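Local structure of aspartate carbamoyltransferase (Leishmania major, 7K46) at residues Thr55-Glu60 against Val81-Glu86; Ala115-Leu120 against Asn136-His141; Ala163-Gly168 against Asp236-Thr241; Val192-Pro197 against Ile221-Gly226. The protein probably catalyses transfer of the carbamoyl group from carbamoyl phosphate to aspartate, the step that commits precursors to pyrimidine synthesis. All blocks are in the same frame, centred on the assembly; numbering follows the deposited sequence.

From the N terminus, interaction 1 comes first: the chain leaves strand 53-58, passes through helix 63-74 and returns at 81-86 to close a short loop at the edge of the carbamoyl-phosphate domain sheet. Interaction 2 follows in series, bringing the turn at 136-141 back against the start of helix 117-126, and Glu60 of interaction 1 packs on its Ala115. The chain then enters the aspartate-binding domain. Interaction 3 closes the long excursion from 163-168 to 236-241, and interaction 4 opens and closes within it. Strands 163-167 and 191-195 are sheet neighbours, so interactions 3 and 4 belong to one sheet, joined by backbone bonds from Tyr193 to Ile164 and Leu166, their centres about 9 Å apart.

Interaction 1 of 4, residues Thr55-Glu60 against Val81-Glu86; sequences TPLFFE and VNFKVE
Val85 reaches from the 81-86 segment to the end of strand 53-58, where Leu57 and Phe59 receive it. Its CB bond points toward the strand, and the two methyls divide the work. CG1, anti to the backbone N (chi1 173°), touches Phe59 CE2 at 3.4 Å. CG2 stands over the centre of the same ring, 3.8 Å from the Phe59 centroid and 8° off the ring normal, a CH-pi contact; it also meets Leu57 CD1 at 3.9 Å. Valine suits this place because its two methyls together cover one ring. Segment 81-86 runs on from the edge strand of a beta-alpha-beta unit in the parallel sheet of the carbamoyl-phosphate domain, and it splays away from strand 53-58. Waters fill the widening gap instead of direct backbone bonds. One takes a hydrogen bond from Phe83 N at 2.8 Å and gives one to Pro56 O, and a second joins Phe58 N to Phe83 O. Farther back, Leu57 CD1 lies 3.6 Å from Phe83 CD1, the two side chains running the same way, and both pack on helix 96-104. Thr55 turns its methyl CG2 to Phe83 CB at 3.6 Å, while its hydroxyl bonds to Ser107 and Tyr106. Lys84 O accepts from Ser63 OG of the second subunit, which places this segment at the trimer interface; in relatives the loop that follows contributes to the neighbour's active site.

Interaction 2 of 4, residues Ala115-Leu120 against Asn136-His141; sequences AKEEAL and NGAGEH
Ala115 and Glu117 meet Asn136, Gly137 and Ala138 in a surface contact between the start of helix 117-126 and the loop after strand 131-133. One direct hydrogen bond joins the segments: Gly137 N donates to Ala115 O at 2.8 Å, with the donor tilted 31° from the carbonyl plane. Gly137 has no side chain to obstruct that close carbonyl. The loop is a type I turn from Asn136 to Gly139, and Asn136 shapes it with its own amide. Its CG lies between the backbone N and the carbonyl carbon (chi1 62°). OD1 accepts from two amides later in the loop, Glu140 N at 3.3 Å and Ala138 N at 3.1 Å, the latter the weak closing bond of an Asx turn. The Glu140 donor stands above the amide plane. At the other branch ND2 packs 3.9 Å from Glu117 CA and gives a hydrogen bond to a water lying between it and the helix start. The Glu117 chain is extended beyond CG, and its OE1 comes 3.5 Å from Ala138 CB, where a small methyl fits. Gly139 takes a positive phi of 87°, a conformation that suits glycine. This turn delivers the chain to His141, the N-cap of helix 142-156 and first residue of the His-Pro-x-Gln signature of carbamoyltransferases, which in relatives lies at the carbamoyl-phosphate site.

Interaction 3 of 4, residues Ala163-Gly168 against Asp236-Thr241; sequences AIALIG and DVLYAT
Leu166 CD2 lies oblique to the Tyr239 ring, neither over its face nor at its edge, and 4.1 Å from Tyr239 CB at its base; Leu179 and Pro288 also pack on this tyrosine, and its hydroxyl bonds to Asp148. Its strand, 237-240, pairs in parallel with strand 163-167 in the Rossmann-like sheet of the aspartate-binding domain. The sheet order is 220-224, 191-195, 163-167, 237-240, 284-286, so here the chain crosses from one half to the other. The other flat group, the Asp236 carboxylate, uses the anti lone pair of OD2 to accept Ala163 N at 2.9 Å in a nearly straight bond (171°), while OD1 pairs with Lys280. Ala163 O accepts two amides, from Asp236 and Val237, and starts the ladder. Farther along, Tyr239 N donates to Ala165 O at 2.8 Å, nearly along the C=O axis. On the Tyr239 face, Ile164 and Val237 lie side by side, pointing the same way, Ile164 CG1 3.8 Å from Val237 CB; the valine also meets Ile152 and Leu156 of helix 142-156. On the reverse face the small Ala165 lets Leu238 CD2 approach its CB to 3.8 Å. At the strand ends Thr241 OG1 donates to Ile167 O at 2.8 Å, beside Gly168, which has no side chain to block the hydroxyl.

Interaction 4 of 4, residues Val192-Pro197 against Ile221-Gly226; sequences VYLIAP and IQQASG
Gln222 O is gripped from strand 191-195 by Leu194 N, at 2.8 Å and a nearly straight 171°, and by a CA-H contact from Tyr193 CA at 3.4 Å. This pairing closes the beta-alpha-beta crossover of strand 191-195, helix 204-217 and strand 220-224, the last of these lying at one edge of the parallel Rossmann-like sheet. Further backbone bonds from Gln222 N to Val192 O, Ala224 N to Leu194 O and Ala196 N to Ala224 O complete the ladder. Leu194, on the face it shares with Val192 and Ile221, turns CD1 to Ile221 CG2 at 3.7 Å, while Ile221 CD1 rests on Val192 CB at the same distance. Val192 and Leu194 are buried, and the edge strand covers them with Ile221 and with the aliphatic part of Gln223, whose CG lies 4.0 Å from Leu194 CD1. On the reverse face Gln222 runs alongside Tyr193, its amide turned 66° from the ring. NE2 lies in the ring plane at the edge, and OE1, 3.4 Å from Tyr193 CE1, accepts from Lys191; the tyrosine hydroxyl bonds to Asp234 and Lys191. Gln222 CG, anti to its backbone N (chi1 -170°), starts the extended chain that carries the amide there. Beyond Ala224, Ile195 CG2 packs 3.6 Å from Gly226 C.

Interaction 1 of 4, residues Thr55-Glu60 against Val81-Glu86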
loop_
_atom_site.group_PDB
_atom_site.type_symbol
_atom_site.label_atom_id
_atom_site.label_comp_id
_atom_site.label_asym_id
_atom_site.label_seq_id
_atom_site.Cartn_x
_atom_site.Cartn_y
_atom_site.Cartn_z
ATOM N N THR A 55 0.427 11.355 -1.917
ATOM C CA THR A 55 0.243 10.325 -2.943
ATOM C C THR A 55 1.488 10.241 -3.813
ATOM O O THR A 55 1.812 11.213 -4.524
ATOM C CB THR A 55 -0.979 10.577 -3.836
ATOM O OG1 THR A 55 -2.166 10.622 -3.041
ATOM C CG2 THR A 55 -1.116 9.435 -4.845
ATOM N N PRO A 56 2.186 9.109 -3.832
ATOM C CA PRO A 56 3.230 8.900 -4.840
ATOM C C PRO A 56 2.631 8.403 -6.143
ATOM O O PRO A 56 1.697 7.593 -6.157
ATOM C CB PRO A 56 4.130 7.823 -4.205
ATOM C CG PRO A 56 3.556 7.588 -2.794
ATOM C CD PRO A 56 2.121 7.995 -2.877
ATOM N N LEU A 57 3.182 8.904 -7.247
ATOM C CA LEU A 57 2.763 8.511 -8.589
ATOM C C LEU A 57 4.041 8.122 -9.322
ATOM O O LEU A 57 4.775 8.991 -9.802
ATOM C CB LEU A 57 2.010 9.641 -9.296
ATOM C CG LEU A 57 1.276 9.265 -10.586
ATOM C CD1 LEU A 57 0.086 8.340 -10.283
ATOM C CD2 LEU A 57 0.829 10.519 -11.333
ATOM N N PHE A 58 4.325 6.820 -9.378
ATOM C CA PHE A 58 5.607 6.318 -9.864
ATOM C C PHE A 58 5.373 5.557 -11.162
ATOM O O PHE A 58 4.770 4.476 -11.165
ATOM C CB PHE A 58 6.289 5.442 -8.809
ATOM C CG PHE A 58 7.128 6.215 -7.823
ATOM C CD1 PHE A 58 6.600 7.298 -7.129
ATOM C CD2 PHE A 58 8.446 5.842 -7.572
ATOM C CE1 PHE A 58 7.377 8.012 -6.215
ATOM C CE2 PHE A 58 9.230 6.550 -6.664
ATOM C CZ PHE A 58 8.696 7.630 -5.979
ATOM N N PHE A 59 5.820 6.143 -12.271
ATOM C CA PHE A 59 5.694 5.516 -13.578
ATOM C C PHE A 59 6.847 4.573 -13.884
ATOM O O PHE A 59 6.768 3.804 -14.849
ATOM C CB PHE A 59 5.594 6.585 -14.671
ATOM C CG PHE A 59 4.284 7.324 -14.671
ATOM C CD1 PHE A 59 4.071 8.380 -13.799
ATOM C CD2 PHE A 59 3.266 6.961 -15.541
ATOM C CE1 PHE A 59 2.867 9.061 -13.789
ATOM C CE2 PHE A 59 2.058 7.646 -15.537
ATOM C CZ PHE A 59 1.863 8.697 -14.656
ATOM N N GLU A 60 7.912 4.630 -13.104
ATOM C CA GLU A 60 8.981 3.649 -13.160
ATOM C C GLU A 60 9.245 3.162 -11.743
ATOM O O GLU A 60 9.036 3.891 -10.772
ATOM C CB GLU A 60 10.255 4.237 -13.788
ATOM C CG GLU A 60 10.668 5.585 -13.225
ATOM C CD GLU A 60 11.964 6.093 -13.829
ATOM O OE1 GLU A 60 12.368 5.536 -14.876
ATOM O OE2 GLU A 60 12.573 7.039 -13.261
ATOM N N VAL A 81 -1.314 7.507 0.526
ATOM C CA VAL A 81 -2.294 6.815 -0.302
ATOM C C VAL A 81 -1.599 6.397 -1.591
ATOM O O VAL A 81 -1.008 7.238 -2.276
ATOM C CB VAL A 81 -3.505 7.717 -0.607
ATOM C CG1 VAL A 81 -4.432 7.046 -1.640
ATOM C CG2 VAL A 81 -4.267 8.046 0.689
ATOM N N ASN A 82 -1.673 5.109 -1.921
ATOM C CA ASN A 82 -1.106 4.614 -3.171
ATOM C C ASN A 82 -2.016 4.960 -4.344
ATOM O O ASN A 82 -3.234 5.079 -4.197
ATOM C CB ASN A 82 -0.915 3.097 -3.120
ATOM C CG ASN A 82 -0.321 2.625 -1.811
ATOM O OD1 ASN A 82 0.713 3.126 -1.366
ATOM N ND2 ASN A 82 -0.981 1.657 -1.179
ATOM N N PHE A 83 -1.417 5.107 -5.525
ATOM C CA PHE A 83 -2.189 5.334 -6.747
ATOM C C PHE A 83 -1.495 4.568 -7.869
ATOM O O PHE A 83 -0.467 5.015 -8.384
ATOM C CB PHE A 83 -2.294 6.816 -7.070
ATOM C CG PHE A 83 -3.352 7.143 -8.080
ATOM C CD1 PHE A 83 -3.119 6.954 -9.441
ATOM C CD2 PHE A 83 -4.581 7.651 -7.675
ATOM C CE1 PHE A 83 -4.091 7.264 -10.373
ATOM C CE2 PHE A 83 -5.559 7.966 -8.605
ATOM C CZ PHE A 83 -5.318 7.770 -9.956
ATOM N N LYS A 84 -2.059 3.423 -8.238
ATOM C CA LYS A 84 -1.482 2.591 -9.288
ATOM C C LYS A 84 -1.657 3.266 -10.640
ATOM O O LYS A 84 -2.779 3.611 -11.033
ATOM C CB LYS A 84 -2.144 1.215 -9.297
ATOM N N VAL A 85 -0.548 3.467 -11.347
ATOM C CA VAL A 85 -0.635 3.925 -12.725
ATOM C C VAL A 85 -1.320 2.846 -13.552
ATOM O O VAL A 85 -0.950 1.666 -13.494
ATOM C CB VAL A 85 0.766 4.264 -13.259
ATOM C CG1 VAL A 85 0.699 4.576 -14.744
ATOM C CG2 VAL A 85 1.361 5.438 -12.474
ATOM N N GLU A 86 -2.342 3.240 -14.308
ATOM C CA GLU A 86 -3.179 2.268 -15.015
ATOM C C GLU A 86 -2.738 2.029 -16.459
ATOM O O GLU A 86 -3.066 0.998 -17.054
ATOM C CB GLU A 86 -4.641 2.719 -14.989
ATOM C CG GLU A 86 -5.236 2.811 -13.586
ATOM C CD GLU A 86 -6.714 3.156 -13.604
ATOM O OE1 GLU A 86 -7.211 3.594 -14.664
ATOM O OE2 GLU A 86 -7.381 2.987 -12.563
HETATM O O HOH W 1 1.416 5.024 -5.395
HETATM O O HOH W 2 2.298 4.947 -8.385
HETATM O O HOH W 3 1.956 2.712 -10.458
#

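Interaction 2 of 4, residues Ala115-Leu120 against Asn136-His141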
loop_
_atom_site.group_PDB
_atom_site.type_symbol
_atom_site.label_atom_id
_atom_site.label_comp_id
_atom_site.label_asym_id
_atom_site.label_seq_id
_atom_site.Cartn_x
_atom_site.Cartn_y
_atom_site.Cartn_z
ATOM N N ALA A 115 10.247 9.151 -16.130
ATOM C CA ALA A 115 11.521 9.298 -16.831
ATOM C C ALA A 115 11.603 10.601 -17.625
ATOM O O ALA A 115 12.705 11.121 -17.842
ATOM C CB ALA A 115 11.765 8.105 -17.758
ATOM N N LYS A 116 10.468 11.142 -18.070
ATOM C CA LYS A 116 10.473 12.291 -18.974
ATOM C C LYS A 116 10.389 13.599 -18.196
ATOM O O LYS A 116 9.486 13.782 -17.377
ATOM C CB LYS A 116 9.302 12.208 -19.955
ATOM C CG LYS A 116 9.310 10.970 -20.838
ATOM C CD LYS A 116 10.543 10.937 -21.720
ATOM C CE LYS A 116 10.444 9.849 -22.780
ATOM N NZ LYS A 116 11.633 9.851 -23.685
ATOM N N GLU A 117 11.314 14.526 -18.475
ATOM C CA GLU A 117 11.221 15.838 -17.838
ATOM C C GLU A 117 9.921 16.546 -18.217
ATOM O O GLU A 117 9.379 17.318 -17.415
ATOM C CB GLU A 117 12.444 16.693 -18.197
ATOM C CG GLU A 117 12.583 16.994 -19.672
ATOM C CD GLU A 117 13.934 17.604 -20.037
ATOM O OE1 GLU A 117 14.539 18.311 -19.201
ATOM O OE2 GLU A 117 14.388 17.365 -21.174
ATOM N N GLU A 118 9.388 16.258 -19.414
ATOM C CA GLU A 118 8.097 16.804 -19.835
ATOM C C GLU A 118 6.986 16.461 -18.851
ATOM O O GLU A 118 6.055 17.253 -18.650
ATOM C CB GLU A 118 7.727 16.273 -21.222
ATOM C CG GLU A 118 8.620 16.752 -22.350
ATOM C CD GLU A 118 9.909 15.957 -22.489
ATOM O OE1 GLU A 118 10.223 15.133 -21.603
ATOM O OE2 GLU A 118 10.612 16.164 -23.503
ATOM N N ALA A 119 7.047 15.273 -18.246
ATOM C CA ALA A 119 5.988 14.868 -17.324
ATOM C C ALA A 119 5.920 15.790 -16.113
ATOM O O ALA A 119 4.826 16.162 -15.663
ATOM C CB ALA A 119 6.204 13.426 -16.879
ATOM N N LEU A 120 7.077 16.168 -15.561
ATOM C CA LEU A 120 7.069 17.075 -14.419
ATOM C C LEU A 120 6.500 18.434 -14.815
ATOM O O LEU A 120 5.757 19.048 -14.034
ATOM C CB LEU A 120 8.479 17.216 -13.843
ATOM C CG LEU A 120 8.643 18.061 -12.581
ATOM C CD1 LEU A 120 7.795 17.521 -11.420
ATOM C CD2 LEU A 120 10.119 18.116 -12.182
ATOM N N ASN A 136 14.204 12.022 -12.579
ATOM C CA ASN A 136 13.816 11.820 -13.971
ATOM C C ASN A 136 15.066 11.611 -14.823
ATOM O O ASN A 136 16.203 11.658 -14.328
ATOM C CB ASN A 136 12.929 12.971 -14.483
ATOM C CG ASN A 136 13.619 14.337 -14.464
ATOM O OD1 ASN A 136 14.837 14.453 -14.630
ATOM N ND2 ASN A 136 12.816 15.389 -14.293
ATOM N N GLY A 137 14.841 11.348 -16.113
ATOM C CA GLY A 137 15.912 11.045 -17.049
ATOM C C GLY A 137 16.752 12.239 -17.453
ATOM O O GLY A 137 17.794 12.049 -18.090
ATOM N N ALA A 138 16.321 13.454 -17.115
ATOM C CA ALA A 138 17.156 14.638 -17.295
ATOM C C ALA A 138 18.174 14.811 -16.173
ATOM O O ALA A 138 18.962 15.765 -16.204
ATOM C CB ALA A 138 16.280 15.887 -17.397
ATOM N N GLY A 139 18.187 13.915 -15.191
ATOM C CA GLY A 139 19.146 13.999 -14.110
ATOM C C GLY A 139 18.722 14.863 -12.943
ATOM O O GLY A 139 19.542 15.113 -12.051
ATOM N N GLU A 140 17.475 15.331 -12.917
ATOM C CA GLU A 140 16.978 16.104 -11.783
ATOM C C GLU A 140 16.401 15.141 -10.753
ATOM O O GLU A 140 15.328 14.553 -10.952
ATOM C CB GLU A 140 15.963 17.150 -12.237
ATOM C CG GLU A 140 16.571 18.203 -13.182
ATOM C CD GLU A 140 17.596 19.119 -12.508
ATOM O OE1 GLU A 140 17.672 19.141 -11.258
ATOM O OE2 GLU A 140 18.327 19.824 -13.239
ATOM N N HIS A 141 17.127 14.974 -9.655
ATOM C CA HIS A 141 16.762 14.054 -8.578
ATOM C C HIS A 141 17.078 14.801 -7.290
ATOM O O HIS A 141 18.070 14.511 -6.611
ATOM C CB HIS A 141 17.546 12.744 -8.717
ATOM C CG HIS A 141 17.034 11.600 -7.890
ATOM N ND1 HIS A 141 16.190 11.760 -6.811
ATOM C CD2 HIS A 141 17.287 10.268 -7.973
ATOM C CE1 HIS A 141 15.929 10.578 -6.277
ATOM N NE2 HIS A 141 16.585 9.655 -6.962
HETATM O O HOH W 4 9.787 14.212 -14.514
#

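Interaction 3 of 4, residues Ala163-Gly168 against Asp236-Thr241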
loop_
_atom_site.group_PDB
_atom_site.type_symbol
_atom_site.label_atom_id
_atom_site.label_comp_id
_atom_site.label_asym_id
_atom_site.label_seq_id
_atom_site.Cartn_x
_atom_site.Cartn_y
_atom_site.Cartn_z
ATOM N N ALA A 163 38.066 16.993 -1.482
ATOM C CA ALA A 163 38.339 16.401 -2.784
ATOM C C ALA A 163 37.430 15.193 -2.956
ATOM O O ALA A 163 37.390 14.314 -2.087
ATOM C CB ALA A 163 39.804 15.977 -2.912
ATOM N N ILE A 164 36.718 15.141 -4.074
ATOM C CA ILE A 164 35.732 14.095 -4.327
ATOM C C ILE A 164 35.978 13.523 -5.713
ATOM O O ILE A 164 36.262 14.267 -6.656
ATOM C CB ILE A 164 34.288 14.629 -4.195
ATOM C CG1 ILE A 164 33.261 13.547 -4.563
ATOM C CG2 ILE A 164 34.085 15.880 -5.044
ATOM C CD1 ILE A 164 31.826 13.926 -4.210
ATOM N N ALA A 165 35.888 12.200 -5.833
ATOM C CA ALA A 165 35.959 11.528 -7.124
ATOM C C ALA A 165 34.562 11.077 -7.515
ATOM O O ALA A 165 33.875 10.423 -6.723
ATOM C CB ALA A 165 36.907 10.326 -7.081
ATOM N N LEU A 166 34.124 11.470 -8.710
ATOM C CA LEU A 166 32.881 10.980 -9.298
ATOM C C LEU A 166 33.283 9.902 -10.295
ATOM O O LEU A 166 34.074 10.163 -11.207
ATOM C CB LEU A 166 32.092 12.110 -9.973
ATOM C CG LEU A 166 31.846 13.347 -9.104
ATOM C CD1 LEU A 166 31.234 14.487 -9.910
ATOM C CD2 LEU A 166 30.970 13.035 -7.869
ATOM N N ILE A 167 32.788 8.684 -10.089
ATOM C CA ILE A 167 33.337 7.498 -10.738
ATOM C C ILE A 167 32.211 6.768 -11.448
ATOM O O ILE A 167 31.249 6.348 -10.797
ATOM C CB ILE A 167 34.001 6.558 -9.721
ATOM C CG1 ILE A 167 35.076 7.298 -8.917
ATOM C CG2 ILE A 167 34.556 5.296 -10.421
ATOM C CD1 ILE A 167 35.401 6.604 -7.611
ATOM N N GLY A 168 32.346 6.577 -12.759
ATOM C CA GLY A 168 31.385 5.752 -13.483
ATOM C C GLY A 168 31.246 6.208 -14.928
ATOM O O GLY A 168 32.178 6.760 -15.509
ATOM N N ASP A 236 38.712 12.753 -0.193
ATOM C CA ASP A 236 37.869 12.659 0.989
ATOM C C ASP A 236 36.588 11.885 0.726
ATOM O O ASP A 236 36.004 11.328 1.665
ATOM C CB ASP A 236 37.541 14.064 1.481
ATOM C CG ASP A 236 38.792 14.877 1.724
ATOM O OD1 ASP A 236 39.603 14.464 2.585
ATOM O OD2 ASP A 236 38.985 15.897 1.024
ATOM N N VAL A 237 36.148 11.836 -0.529
ATOM C CA VAL A 237 34.953 11.100 -0.938
ATOM C C VAL A 237 35.262 10.371 -2.240
ATOM O O VAL A 237 35.728 10.988 -3.205
ATOM C CB VAL A 237 33.738 12.033 -1.131
ATOM C CG1 VAL A 237 32.503 11.233 -1.609
ATOM C CG2 VAL A 237 33.429 12.784 0.160
ATOM N N LEU A 238 35.015 9.061 -2.262
ATOM C CA LEU A 238 34.930 8.287 -3.499
ATOM C C LEU A 238 33.453 8.010 -3.747
ATOM O O LEU A 238 32.838 7.235 -3.010
ATOM C CB LEU A 238 35.704 6.977 -3.394
ATOM C CG LEU A 238 37.201 7.081 -3.129
ATOM C CD1 LEU A 238 37.821 5.681 -3.037
ATOM C CD2 LEU A 238 37.857 7.914 -4.244
ATOM N N TYR A 239 32.889 8.636 -4.776
ATOM C CA TYR A 239 31.460 8.524 -5.083
ATOM C C TYR A 239 31.337 7.653 -6.329
ATOM O O TYR A 239 31.616 8.103 -7.444
ATOM C CB TYR A 239 30.829 9.908 -5.267
ATOM C CG TYR A 239 29.308 9.928 -5.412
ATOM C CD1 TYR A 239 28.702 9.661 -6.635
ATOM C CD2 TYR A 239 28.492 10.246 -4.336
ATOM C CE1 TYR A 239 27.319 9.688 -6.780
ATOM C CE2 TYR A 239 27.098 10.267 -4.466
ATOM C CZ TYR A 239 26.524 9.993 -5.687
ATOM O OH TYR A 239 25.163 10.029 -5.822
ATOM N N ALA A 240 30.929 6.404 -6.134
ATOM C CA ALA A 240 30.842 5.424 -7.205
ATOM C C ALA A 240 29.421 5.331 -7.754
ATOM O O ALA A 240 28.437 5.566 -7.045
ATOM C CB ALA A 240 31.292 4.047 -6.709
ATOM N N THR A 241 29.319 4.971 -9.032
ATOM C CA THR A 241 28.029 4.760 -9.672
ATOM C C THR A 241 28.113 3.518 -10.550
ATOM O O THR A 241 29.198 3.040 -10.894
ATOM C CB THR A 241 27.584 5.967 -10.528
ATOM O OG1 THR A 241 28.545 6.195 -11.566
ATOM C CG2 THR A 241 27.441 7.230 -9.675
#

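Interaction 4 of 4, residues Val192-Pro197 against Ile221-Gly226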
loop_
_atom_site.group_PDB
_atom_site.type_symbol
_atom_site.label_atom_id
_atom_site.label_comp_id
_atom_site.label_asym_id
_atom_site.label_seq_id
_atom_site.Cartn_x
_atom_site.Cartn_y
_atom_site.Cartn_z
ATOM N N VAL A 192 37.755 18.099 -7.760
ATOM C CA VAL A 192 36.861 17.053 -8.260
ATOM C C VAL A 192 37.648 16.198 -9.244
ATOM O O VAL A 192 38.146 16.705 -10.261
ATOM C CB VAL A 192 35.603 17.620 -8.943
ATOM C CG1 VAL A 192 34.754 16.478 -9.527
ATOM C CG2 VAL A 192 34.773 18.478 -7.980
ATOM N N TYR A 193 37.755 14.908 -8.946
ATOM C CA TYR A 193 38.279 13.933 -9.895
ATOM C C TYR A 193 37.111 13.351 -10.676
ATOM O O TYR A 193 36.118 12.926 -10.078
ATOM C CB TYR A 193 39.036 12.811 -9.175
ATOM C CG TYR A 193 40.316 13.242 -8.499
ATOM C CD1 TYR A 193 41.514 13.293 -9.211
ATOM C CD2 TYR A 193 40.338 13.592 -7.152
ATOM C CE1 TYR A 193 42.699 13.689 -8.608
ATOM C CE2 TYR A 193 41.532 13.988 -6.531
ATOM C CZ TYR A 193 42.707 14.035 -7.270
ATOM O OH TYR A 193 43.891 14.424 -6.671
ATOM N N LEU A 194 37.229 13.334 -12.008
ATOM C CA LEU A 194 36.216 12.761 -12.898
ATOM C C LEU A 194 36.800 11.482 -13.495
ATOM O O LEU A 194 37.611 11.542 -14.424
ATOM C CB LEU A 194 35.828 13.757 -13.988
ATOM C CG LEU A 194 35.279 15.103 -13.499
ATOM C CD1 LEU A 194 35.133 16.081 -14.670
ATOM C CD2 LEU A 194 33.948 14.892 -12.789
ATOM N N ILE A 195 36.388 10.329 -12.960
ATOM C CA ILE A 195 36.975 9.032 -13.295
ATOM C C ILE A 195 35.976 8.272 -14.157
ATOM O O ILE A 195 34.920 7.855 -13.670
ATOM C CB ILE A 195 37.321 8.215 -12.040
ATOM C CG1 ILE A 195 38.112 9.053 -11.020
ATOM C CG2 ILE A 195 38.048 6.924 -12.431
ATOM C CD1 ILE A 195 39.476 9.521 -11.521
ATOM N N ALA A 196 36.311 8.063 -15.426
ATOM C CA ALA A 196 35.385 7.424 -16.346
ATOM C C ALA A 196 36.173 6.691 -17.408
ATOM O O ALA A 196 37.247 7.159 -17.816
ATOM C CB ALA A 196 34.451 8.450 -17.003
ATOM N N PRO A 197 35.675 5.557 -17.899
ATOM C CA PRO A 197 36.345 4.877 -19.011
ATOM C C PRO A 197 36.418 5.765 -20.248
ATOM O O PRO A 197 35.633 6.699 -20.425
ATOM C CB PRO A 197 35.474 3.640 -19.267
ATOM C CG PRO A 197 34.611 3.481 -18.051
ATOM C CD PRO A 197 34.448 4.857 -17.456
ATOM N N ILE A 221 39.688 20.685 -11.287
ATOM C CA ILE A 221 38.980 19.611 -11.982
ATOM C C ILE A 221 40.015 18.754 -12.695
ATOM O O ILE A 221 40.853 19.284 -13.435
ATOM C CB ILE A 221 37.958 20.163 -12.992
ATOM C CG1 ILE A 221 36.952 21.105 -12.306
ATOM C CG2 ILE A 221 37.262 19.013 -13.746
ATOM C CD1 ILE A 221 35.990 20.433 -11.357
ATOM N N GLN A 222 39.955 17.436 -12.490
ATOM C CA GLN A 222 40.927 16.518 -13.089
ATOM C C GLN A 222 40.207 15.309 -13.670
ATOM O O GLN A 222 39.478 14.619 -12.950
ATOM C CB GLN A 222 41.969 16.065 -12.064
ATOM C CG GLN A 222 43.145 15.293 -12.706
ATOM C CD GLN A 222 44.205 14.900 -11.701
ATOM O OE1 GLN A 222 44.504 15.654 -10.776
ATOM N NE2 GLN A 222 44.775 13.709 -11.870
ATOM N N GLN A 223 40.422 15.049 -14.963
ATOM C CA GLN A 223 39.875 13.879 -15.645
ATOM C C GLN A 223 40.911 12.765 -15.725
ATOM O O GLN A 223 42.079 13.016 -16.036
ATOM C CB GLN A 223 39.418 14.224 -17.064
ATOM C CG GLN A 223 38.081 14.888 -17.157
ATOM C CD GLN A 223 37.643 15.071 -18.599
ATOM O OE1 GLN A 223 38.474 15.161 -19.513
ATOM N NE2 GLN A 223 36.339 15.133 -18.812
ATOM N N ALA A 224 40.471 11.530 -15.468
ATOM C CA ALA A 224 41.320 10.351 -15.598
ATOM C C ALA A 224 40.451 9.150 -15.957
ATOM O O ALA A 224 39.248 9.131 -15.690
ATOM C CB ALA A 224 42.112 10.076 -14.313
ATOM N N SER A 225 41.069 8.136 -16.563
ATOM C CA SER A 225 40.309 6.968 -16.995
ATOM C C SER A 225 40.256 5.866 -15.947
ATOM O O SER A 225 39.598 4.844 -16.176
ATOM C CB SER A 225 40.888 6.404 -18.300
ATOM O OG SER A 225 42.208 5.923 -18.102
ATOM N N GLY A 226 40.918 6.038 -14.810
ATOM C CA GLY A 226 40.890 5.016 -13.782
ATOM C C GLY A 226 41.422 5.557 -12.478
ATOM O O GLY A 226 42.062 6.610 -12.437
#